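Local atomic coordinates of phosphoserine aminotransferase (Bacillus circulans, PDB entry 2C0R), a protein that catalyses the reversible, pyridoxal-phosphate-dependent transamination between 3-phosphohydroxypyruvate and phosphoserine, and the matching step of pyridoxine 5'-phosphate synthesis. Residues A[25-30]-A[241-246]; A[51-56]-A[251-256]; A[284-289]-A[352-357]. The protein carries 1 engineered substitution. All coordinates share one frame; numbering follows the deposited sequence.

Contact 1 (A[25-30]-A[241-246]); sequences AEFVDY and PSFGIY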
loop_
_atom_site.group_PDB
_atom_site.type_symbol
_atom_site.label_atom_id
_atom_site.label_comp_id
_atom_site.label_asym_id
_atom_site.label_seq_id
_atom_site.Cartn_x
_atom_site.Cartn_y
_atom_site.Cartn_z
ATOM N N ALA A 25 -6.754 20.777 -3.265
ATOM C CA ALA A 25 -6.184 22.123 -3.311
ATOM C C ALA A 25 -4.697 22.147 -2.977
ATOM O O ALA A 25 -3.950 22.979 -3.530
ATOM C CB ALA A 25 -6.964 23.014 -2.354
ATOM N N GLU A 26 -4.227 21.242 -2.134
ATOM C CA GLU A 26 -2.784 21.221 -1.819
ATOM C C GLU A 26 -2.058 20.059 -2.459
ATOM O O GLU A 26 -0.922 19.746 -2.119
ATOM C CB GLU A 26 -2.561 21.260 -0.315
ATOM C CG GLU A 26 -3.032 20.033 0.429
ATOM C CD GLU A 26 -2.940 20.170 1.930
ATOM O OE1 GLU A 26 -2.526 21.226 2.453
ATOM O OE2 GLU A 26 -3.237 19.209 2.658
ATOM N N PHE A 27 -2.601 19.419 -3.452
ATOM C CA PHE A 27 -2.049 18.203 -4.051
ATOM C C PHE A 27 -0.711 18.467 -4.724
ATOM O O PHE A 27 0.155 17.588 -4.656
ATOM C CB PHE A 27 -3.030 17.696 -5.103
ATOM C CG PHE A 27 -2.744 16.313 -5.640
ATOM C CD1 PHE A 27 -3.272 15.191 -5.024
ATOM C CD2 PHE A 27 -1.980 16.110 -6.772
ATOM C CE1 PHE A 27 -3.069 13.909 -5.481
ATOM C CE2 PHE A 27 -1.758 14.844 -7.267
ATOM C CZ PHE A 27 -2.331 13.725 -6.648
ATOM N N VAL A 28 -0.612 19.622 -5.383
ATOM C CA VAL A 28 0.641 19.933 -6.054
ATOM C C VAL A 28 1.665 20.549 -5.126
ATOM O O VAL A 28 2.844 20.209 -5.202
ATOM C CB VAL A 28 0.373 20.844 -7.268
ATOM C CG1 VAL A 28 1.705 21.235 -7.855
ATOM C CG2 VAL A 28 -0.489 20.114 -8.291
ATOM N N ASP A 29 1.219 21.493 -4.311
ATOM C CA ASP A 29 2.124 22.216 -3.428
ATOM C C ASP A 29 1.581 22.183 -2.003
ATOM O O ASP A 29 0.607 22.885 -1.734
ATOM C CB ASP A 29 2.260 23.649 -3.914
ATOM C CG ASP A 29 3.366 24.409 -3.179
ATOM O OD1 ASP A 29 3.927 23.949 -2.165
ATOM O OD2 ASP A 29 3.689 25.532 -3.629
ATOM N N TYR A 30 2.209 21.364 -1.171
ATOM C CA TYR A 30 1.768 21.224 0.210
ATOM C C TYR A 30 2.425 22.311 1.047
ATOM O O TYR A 30 3.645 22.333 1.156
ATOM C CB TYR A 30 2.126 19.870 0.744
ATOM C CG TYR A 30 1.863 19.596 2.186
ATOM C CD1 TYR A 30 0.633 19.003 2.525
ATOM C CD2 TYR A 30 2.791 19.853 3.178
ATOM C CE1 TYR A 30 0.333 18.711 3.860
ATOM C CE2 TYR A 30 2.491 19.550 4.506
ATOM C CZ TYR A 30 1.278 18.982 4.831
ATOM O OH TYR A 30 1.076 18.712 6.158
ATOM N N PRO A 241 2.869 4.013 3.120
ATOM C CA PRO A 241 1.906 4.551 2.138
ATOM C C PRO A 241 1.561 6.001 2.480
ATOM O O PRO A 241 0.518 6.282 3.070
ATOM C CB PRO A 241 0.725 3.586 2.271
ATOM C CG PRO A 241 0.789 3.128 3.695
ATOM C CD PRO A 241 2.260 3.028 4.052
ATOM N N SER A 242 2.499 6.867 2.116
ATOM C CA SER A 242 2.485 8.193 2.728
ATOM C C SER A 242 1.257 8.982 2.276
ATOM O O SER A 242 0.671 9.670 3.109
ATOM C CB SER A 242 3.792 8.940 2.486
ATOM O OG SER A 242 4.174 8.829 1.161
ATOM N N PHE A 243 0.822 8.896 1.041
ATOM C CA PHE A 243 -0.374 9.667 0.635
ATOM C C PHE A 243 -1.602 9.098 1.323
ATOM O O PHE A 243 -2.469 9.851 1.730
ATOM C CB PHE A 243 -0.560 9.699 -0.879
ATOM C CG PHE A 243 -1.654 10.652 -1.309
ATOM C CD1 PHE A 243 -1.448 12.023 -1.215
ATOM C CD2 PHE A 243 -2.860 10.190 -1.805
ATOM C CE1 PHE A 243 -2.345 12.962 -1.585
ATOM C CE2 PHE A 243 -3.788 11.166 -2.143
ATOM C CZ PHE A 243 -3.581 12.514 -2.006
ATOM N N GLY A 244 -1.656 7.770 1.446
ATOM C CA GLY A 244 -2.805 7.193 2.147
ATOM C C GLY A 244 -2.871 7.658 3.591
ATOM O O GLY A 244 -3.950 7.909 4.130
ATOM N N ILE A 245 -1.710 7.713 4.283
ATOM C CA ILE A 245 -1.714 8.125 5.657
ATOM C C ILE A 245 -2.063 9.602 5.795
ATOM O O ILE A 245 -2.799 9.969 6.699
ATOM C CB ILE A 245 -0.363 7.792 6.310
ATOM C CG1 ILE A 245 -0.238 6.265 6.403
ATOM C CG2 ILE A 245 -0.192 8.442 7.657
ATOM C CD1 ILE A 245 1.203 5.796 6.617
ATOM N N TYR A 246 -1.557 10.447 4.883
ATOM C CA TYR A 246 -1.974 11.826 4.816
ATOM C C TYR A 246 -3.497 11.944 4.672
ATOM O O TYR A 246 -4.147 12.781 5.319
ATOM C CB TYR A 246 -1.254 12.495 3.629
ATOM C CG TYR A 246 -1.952 13.730 3.114
ATOM C CD1 TYR A 246 -1.808 14.979 3.731
ATOM C CD2 TYR A 246 -2.756 13.658 1.974
ATOM C CE1 TYR A 246 -2.446 16.076 3.242
ATOM C CE2 TYR A 246 -3.408 14.756 1.480
ATOM C CZ TYR A 246 -3.244 15.964 2.124
ATOM O OH TYR A 246 -3.899 17.043 1.600
#
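Tyr246 OH donates a very short hydrogen bond to Glu26, 2.5 Å from OH to OE2. The two side chains reach for each other from opposite directions. OE2 arrives at the hydroxyl edge of the Tyr246 ring, in its plane, while the carboxylate itself is turned 46° from that plane. Glu26 has just left helical geometry. Its CG sits between the backbone N and the carbonyl carbon (chi1 67°), and from there the extended chain carries the carboxylate to the tyrosine.

Tyr30 lies beside the same ring. The two tyrosine side chains run antiparallel alongside each other. Tyr246 CE1 lies at the edge of the Tyr30 ring, 3.9 Å from Tyr30 CE1. A phenylalanine in place of Tyr246 would probably leave the Glu26 carboxylate without its hydroxyl donor.

One helical turn earlier, Phe243 meets Phe27. They form an offset edge-to-face pair, with the edge of Phe27 toward the face of Phe243. The centroids are 5.6 Å apart and the planes stand at 77°. The closest atoms are Phe27 CE1 and Phe243 CZ, at 3.8 Å.

The aromatic cluster continues across the homodimer. Phe27 and Phe243 each meet the ring of their own counterpart on the second subunit, and Phe243 also packs on Phe27 of that subunit. Within the chain, the contact ties the loop that follows helix 17-25 to the first turns of helix 242-257, and Tyr30 also rests on Val46 and Val50 of helix 45-61.

Contact 2 (A[51-56]-A[251-256]); sequences HNEAQA and VLKWIE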
loop_
_atom_site.group_PDB
_atom_site.type_symbol
_atom_site.label_atom_id
_atom_site.label_comp_id
_atom_site.label_asym_id
_atom_site.label_seq_id
_atom_site.Cartn_x
_atom_site.Cartn_y
_atom_site.Cartn_z
ATOM N N HIS A 51 2.350 11.852 9.731
ATOM C CA HIS A 51 2.324 10.428 10.142
ATOM C C HIS A 51 2.020 10.256 11.609
ATOM O O HIS A 51 1.246 9.372 12.021
ATOM C CB HIS A 51 3.723 9.890 9.785
ATOM C CG HIS A 51 3.919 8.421 9.936
ATOM N ND1 HIS A 51 3.572 7.522 8.938
ATOM C CD2 HIS A 51 4.467 7.732 10.962
ATOM C CE1 HIS A 51 3.914 6.307 9.392
ATOM N NE2 HIS A 51 4.449 6.403 10.610
ATOM N N ASN A 52 2.660 11.107 12.441
ATOM C CA ASN A 52 2.435 11.063 13.880
ATOM C C ASN A 52 1.116 11.695 14.290
ATOM O O ASN A 52 0.459 11.205 15.220
ATOM C CB ASN A 52 3.601 11.737 14.581
ATOM C CG ASN A 52 4.851 10.906 14.505
ATOM O OD1 ASN A 52 5.974 11.397 14.214
ATOM N ND2 ASN A 52 4.670 9.639 14.724
ATOM N N GLU A 53 0.678 12.732 13.630
ATOM C CA GLU A 53 -0.592 13.383 13.932
ATOM C C GLU A 53 -1.755 12.429 13.685
ATOM O O GLU A 53 -2.720 12.423 14.439
ATOM C CB GLU A 53 -0.753 14.664 13.084
ATOM C CG GLU A 53 -2.030 15.462 13.304
ATOM C CD GLU A 53 -2.274 16.472 12.193
ATOM O OE1 GLU A 53 -1.333 16.884 11.517
ATOM O OE2 GLU A 53 -3.429 16.831 11.912
ATOM N N ALA A 54 -1.631 11.641 12.622
ATOM C CA ALA A 54 -2.734 10.728 12.311
ATOM C C ALA A 54 -2.925 9.754 13.476
ATOM O O ALA A 54 -4.050 9.458 13.829
ATOM C CB ALA A 54 -2.453 9.984 11.013
ATOM N N GLN A 55 -1.801 9.241 14.021
ATOM C CA GLN A 55 -1.913 8.328 15.134
ATOM C C GLN A 55 -2.544 8.990 16.358
ATOM O O GLN A 55 -3.441 8.444 16.968
ATOM C CB GLN A 55 -0.519 7.819 15.474
ATOM C CG GLN A 55 0.149 7.059 14.359
ATOM C CD GLN A 55 1.593 6.765 14.790
ATOM O OE1 GLN A 55 1.850 6.302 15.923
ATOM N NE2 GLN A 55 2.502 7.030 13.886
ATOM N N ALA A 56 -2.083 10.190 16.709
ATOM C CA ALA A 56 -2.613 10.936 17.822
ATOM C C ALA A 56 -4.085 11.283 17.623
ATOM O O ALA A 56 -4.869 11.204 18.575
ATOM C CB ALA A 56 -1.859 12.254 18.040
ATOM N N VAL A 251 -9.166 12.554 6.965
ATOM C CA VAL A 251 -10.467 11.989 7.320
ATOM C C VAL A 251 -10.702 12.030 8.812
ATOM O O VAL A 251 -11.815 12.309 9.288
ATOM C CB VAL A 251 -10.623 10.550 6.783
ATOM C CG1 VAL A 251 -11.870 9.913 7.375
ATOM C CG2 VAL A 251 -10.693 10.518 5.258
ATOM N N LEU A 252 -9.668 11.805 9.599
ATOM C CA LEU A 252 -9.813 11.864 11.050
ATOM C C LEU A 252 -10.175 13.272 11.506
ATOM O O LEU A 252 -10.993 13.448 12.417
ATOM C CB LEU A 252 -8.547 11.387 11.785
ATOM C CG LEU A 252 -8.104 9.949 11.444
ATOM C CD1 LEU A 252 -6.790 9.709 12.153
ATOM C CD2 LEU A 252 -9.153 8.932 11.847
ATOM N N LYS A 253 -9.557 14.271 10.881
ATOM C CA LYS A 253 -9.984 15.647 11.173
ATOM C C LYS A 253 -11.468 15.838 10.905
ATOM O O LYS A 253 -12.184 16.438 11.674
ATOM C CB LYS A 253 -9.173 16.607 10.314
ATOM C CG LYS A 253 -7.730 16.837 10.749
ATOM C CD LYS A 253 -6.996 17.592 9.626
ATOM C CE LYS A 253 -5.488 17.685 9.966
ATOM N NZ LYS A 253 -4.779 18.389 8.858
ATOM N N TRP A 254 -11.926 15.312 9.762
ATOM C CA TRP A 254 -13.360 15.469 9.426
ATOM C C TRP A 254 -14.229 14.744 10.440
ATOM O O TRP A 254 -15.274 15.255 10.828
ATOM C CB TRP A 254 -13.528 14.964 7.995
ATOM C CG TRP A 254 -14.945 14.855 7.518
ATOM C CD1 TRP A 254 -15.673 15.855 6.881
ATOM C CD2 TRP A 254 -15.840 13.733 7.612
ATOM N NE1 TRP A 254 -16.940 15.401 6.583
ATOM C CE2 TRP A 254 -17.059 14.114 7.023
ATOM C CE3 TRP A 254 -15.718 12.444 8.140
ATOM C CZ2 TRP A 254 -18.143 13.238 6.955
ATOM C CZ3 TRP A 254 -16.787 11.573 8.072
ATOM C CH2 TRP A 254 -17.994 11.979 7.481
ATOM N N ILE A 255 -13.813 13.559 10.907
ATOM C CA ILE A 255 -14.668 12.872 11.904
ATOM C C ILE A 255 -14.788 13.733 13.140
ATOM O O ILE A 255 -15.868 13.863 13.742
ATOM C CB ILE A 255 -14.082 11.481 12.236
ATOM C CG1 ILE A 255 -14.126 10.524 11.061
ATOM C CG2 ILE A 255 -14.848 10.865 13.426
ATOM C CD1 ILE A 255 -13.436 9.171 11.244
ATOM N N GLU A 256 -13.664 14.342 13.518
ATOM C CA GLU A 256 -13.711 15.203 14.715
ATOM C C GLU A 256 -14.691 16.331 14.449
ATOM O O GLU A 256 -15.494 16.703 15.316
ATOM C CB GLU A 256 -12.302 15.689 15.064
ATOM C CG GLU A 256 -12.236 16.704 16.173
ATOM C CD GLU A 256 -12.364 16.207 17.595
ATOM O OE1 GLU A 256 -11.768 16.874 18.482
ATOM O OE2 GLU A 256 -13.051 15.192 17.871
HETATM O O HOH W 1 -2.171 18.415 9.367
#
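Leu252 points its side chain at helix 45-61 and meets Ala54 there. Its CD1 lies 3.2 Å from Ala54 O, a tight approach of a methyl to a backbone carbonyl. The methyl groups are less close, with Leu252 CD1 4.5 Å from Ala54 CB. The small side chain of Ala54 is consistent with the close approach of the helices, whose Ala54 and Leu252 CA atoms are 7.3 Å apart. Leu58 and Leu61 of the same helix add to the apolar surface around Leu252.

Glu53 covers the more open side. Its CG is anti to the backbone N (chi1 -179°), and the extended chain crosses that of Lys253 at about a right angle. The direct ion pair is long, and the position of OE2 is less sure. A water makes the clearer link: it donates to Glu53 OE1 at 2.8 Å and accepts from Lys253 NZ at 2.7 Å. Each charge also has a stronger partner nearby, Arg57 for Glu53 and Glu250 for Lys253.

Ala54 also touches Phe72 of strand 68-73. Helix 242-257 thus packs on a helix that itself lies against the seven-stranded mixed sheet, an arrangement that belongs to the large domain of fold type I aminotransferases.

Contact 3 (A[284-289]-A[352-357]); sequences GFYRGC and QFMEHF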
loop_
_atom_site.group_PDB
_atom_site.type_symbol
_atom_site.label_atom_id
_atom_site.label_comp_id
_atom_site.label_asym_id
_atom_site.label_seq_id
_atom_site.Cartn_x
_atom_site.Cartn_y
_atom_site.Cartn_z
ATOM N N GLY A 284 -43.359 -6.430 1.570
ATOM C CA GLY A 284 -42.667 -7.678 1.247
ATOM C C GLY A 284 -41.884 -7.560 -0.039
ATOM O O GLY A 284 -41.247 -8.526 -0.484
ATOM N N PHE A 285 -41.901 -6.377 -0.665
ATOM C CA PHE A 285 -41.184 -6.261 -1.947
ATOM C C PHE A 285 -39.668 -6.267 -1.783
ATOM O O PHE A 285 -38.949 -6.769 -2.643
ATOM C CB PHE A 285 -41.599 -4.966 -2.634
ATOM C CG PHE A 285 -41.038 -4.794 -4.038
ATOM C CD1 PHE A 285 -41.646 -5.341 -5.159
ATOM C CD2 PHE A 285 -39.857 -4.081 -4.235
ATOM C CE1 PHE A 285 -41.123 -5.198 -6.438
ATOM C CE2 PHE A 285 -39.358 -3.923 -5.511
ATOM C CZ PHE A 285 -39.961 -4.450 -6.629
ATOM N N TYR A 286 -39.199 -5.686 -0.690
ATOM C CA TYR A 286 -37.822 -5.710 -0.263
ATOM C C TYR A 286 -37.732 -6.553 1.017
ATOM O O TYR A 286 -38.581 -6.385 1.884
ATOM C CB TYR A 286 -37.227 -4.328 0.049
ATOM C CG TYR A 286 -37.247 -3.421 -1.185
ATOM C CD1 TYR A 286 -38.047 -2.284 -1.166
ATOM C CD2 TYR A 286 -36.501 -3.718 -2.321
ATOM C CE1 TYR A 286 -38.089 -1.446 -2.260
ATOM C CE2 TYR A 286 -36.562 -2.883 -3.425
ATOM C CZ TYR A 286 -37.368 -1.750 -3.375
ATOM O OH TYR A 286 -37.463 -0.894 -4.444
ATOM N N ARG A 287 -36.761 -7.422 1.168
ATOM C CA ARG A 287 -36.585 -8.192 2.379
ATOM C C ARG A 287 -35.124 -8.078 2.840
ATOM O O ARG A 287 -34.210 -8.156 1.995
ATOM C CB ARG A 287 -36.815 -9.674 2.187
ATOM C CG ARG A 287 -38.168 -10.174 1.790
ATOM C CD ARG A 287 -38.257 -11.580 1.242
ATOM N NE ARG A 287 -37.062 -12.352 0.939
ATOM C CZ ARG A 287 -36.643 -12.700 -0.278
ATOM N NH1 ARG A 287 -37.287 -12.336 -1.383
ATOM N NH2 ARG A 287 -35.532 -13.414 -0.392
ATOM N N GLY A 288 -34.924 -7.946 4.126
ATOM C CA GLY A 288 -33.529 -7.903 4.593
ATOM C C GLY A 288 -32.842 -9.264 4.518
ATOM O O GLY A 288 -33.513 -10.289 4.344
ATOM N N CYS A 289 -31.521 -9.366 4.659
ATOM C CA CYS A 289 -30.724 -10.590 4.503
ATOM C C CYS A 289 -30.043 -11.167 5.738
ATOM O O CYS A 289 -29.277 -12.210 5.709
ATOM C CB CYS A 289 -29.589 -10.330 3.486
ATOM S SG CYS A 289 -30.340 -10.315 1.844
ATOM N N GLN A 352 -36.092 7.020 -2.126
ATOM C CA GLN A 352 -37.030 7.512 -3.145
ATOM C C GLN A 352 -37.006 6.573 -4.331
ATOM O O GLN A 352 -38.075 6.169 -4.819
ATOM C CB GLN A 352 -36.662 8.928 -3.555
ATOM C CG GLN A 352 -36.787 10.011 -2.499
ATOM C CD GLN A 352 -36.326 11.393 -2.905
ATOM O OE1 GLN A 352 -36.077 12.232 -2.024
ATOM N NE2 GLN A 352 -36.205 11.680 -4.199
ATOM N N PHE A 353 -35.800 6.221 -4.779
ATOM C CA PHE A 353 -35.677 5.267 -5.877
ATOM C C PHE A 353 -36.333 3.934 -5.538
ATOM O O PHE A 353 -37.035 3.355 -6.356
ATOM C CB PHE A 353 -34.200 5.080 -6.236
ATOM C CG PHE A 353 -34.050 3.969 -7.279
ATOM C CD1 PHE A 353 -34.332 4.269 -8.609
ATOM C CD2 PHE A 353 -33.646 2.680 -6.939
ATOM C CE1 PHE A 353 -34.240 3.285 -9.577
ATOM C CE2 PHE A 353 -33.560 1.692 -7.913
ATOM C CZ PHE A 353 -33.837 2.001 -9.233
ATOM N N MET A 354 -36.093 3.471 -4.318
ATOM C CA MET A 354 -36.690 2.210 -3.908
ATOM C C MET A 354 -38.205 2.285 -3.890
ATOM O O MET A 354 -38.871 1.309 -4.229
ATOM C CB MET A 354 -36.184 1.834 -2.491
ATOM C CG MET A 354 -34.763 1.287 -2.546
ATOM S SD MET A 354 -34.085 1.124 -0.872
ATOM C CE MET A 354 -35.038 -0.281 -0.262
ATOM N N GLU A 355 -38.768 3.433 -3.502
ATOM C CA GLU A 355 -40.228 3.581 -3.509
ATOM C C GLU A 355 -40.764 3.541 -4.930
ATOM O O GLU A 355 -41.738 2.855 -5.213
ATOM C CB GLU A 355 -40.582 4.904 -2.823
ATOM C CG GLU A 355 -42.085 5.128 -2.869
ATOM C CD GLU A 355 -42.918 4.276 -1.939
ATOM O OE1 GLU A 355 -44.140 4.254 -2.139
ATOM O OE2 GLU A 355 -42.379 3.621 -1.009
ATOM N N HIS A 356 -40.142 4.266 -5.855
ATOM C CA HIS A 356 -40.510 4.225 -7.264
ATOM C C HIS A 356 -40.422 2.814 -7.853
ATOM O O HIS A 356 -41.332 2.361 -8.583
ATOM C CB HIS A 356 -39.630 5.133 -8.142
ATOM C CG HIS A 356 -39.820 4.911 -9.621
ATOM N ND1 HIS A 356 -40.980 5.247 -10.302
ATOM C CD2 HIS A 356 -39.010 4.385 -10.574
ATOM C CE1 HIS A 356 -40.903 4.945 -11.579
ATOM N NE2 HIS A 356 -39.697 4.421 -11.771
ATOM N N PHE A 357 -39.327 2.123 -7.583
ATOM C CA PHE A 357 -39.176 0.801 -8.209
ATOM C C PHE A 357 -40.207 -0.166 -7.675
ATOM O O PHE A 357 -40.779 -0.958 -8.414
ATOM C CB PHE A 357 -37.725 0.336 -7.971
ATOM C CG PHE A 357 -37.360 -0.855 -8.830
ATOM C CD1 PHE A 357 -36.794 -0.671 -10.073
ATOM C CD2 PHE A 357 -37.616 -2.139 -8.362
ATOM C CE1 PHE A 357 -36.451 -1.787 -10.812
ATOM C CE2 PHE A 357 -37.271 -3.246 -9.109
ATOM C CZ PHE A 357 -36.726 -3.063 -10.368
#
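The Tyr286 ring is sandwiched between its neighbour Phe285 and Met354. On one face Phe285 CD2 sits 3.5 Å above the plane, over the ring centre. On the opposite face lies the Met354 methyl, CE, offset toward the rim. The contact belongs to the small C-terminal alpha/beta domain. It joins the turn entering strand 287-288, outermost within this chain in the three-stranded antiparallel sheet, to helix 344-361.

The methyl makes a CH-pi contact, with Met354 CE 3.8 Å from the Tyr286 ring centroid. The sulfur is farther off, 5.1 Å from SD to the centroid, in an oblique Met-aromatic contact. The bend at the end of the Met354 chain (chi3 72°) lays the methyl over the tyrosine.

Phe285 and Phe357 cross at about a right angle and meet edge to edge, with Phe285 CZ 3.7 Å from Phe357 CD2. Leu304 touches Phe285, Tyr286 and Phe357, and Phe313 of helix 307-319 packs edge-to-face with Phe357.

The one polar link comes from the far end of the tyrosine. Its hydroxyl passes close to Phe357 CB and reaches the helix backbone. Tyr286 OH donates to Met354 O at 2.6 Å, in the carbonyl plane and on a lone pair; the angle at the carbonyl oxygen, Met354 C to O to Tyr286 OH, is 113°.

How the contacts relate
Contacts 1 and 2 are neighbours, with centres 14 Å apart. Both use helix 242-257: contact 1 its first turns, contact 2 a part farther along. They touch where Ile245 CD1 packs 3.7 Å from His51 ND1. Their segments alternate along the chain. Helix 242-257 meets both the loop at 25-30 and helix 45-61. Contact 1 is the one that reaches the second subunit. Contact 3 follows both in sequence and lies well apart. Its centre is 40 Å from that of contact 1 and 37 Å from that of contact 2. It ties up the C-terminal part of the chain, away from the annotated cofactor site.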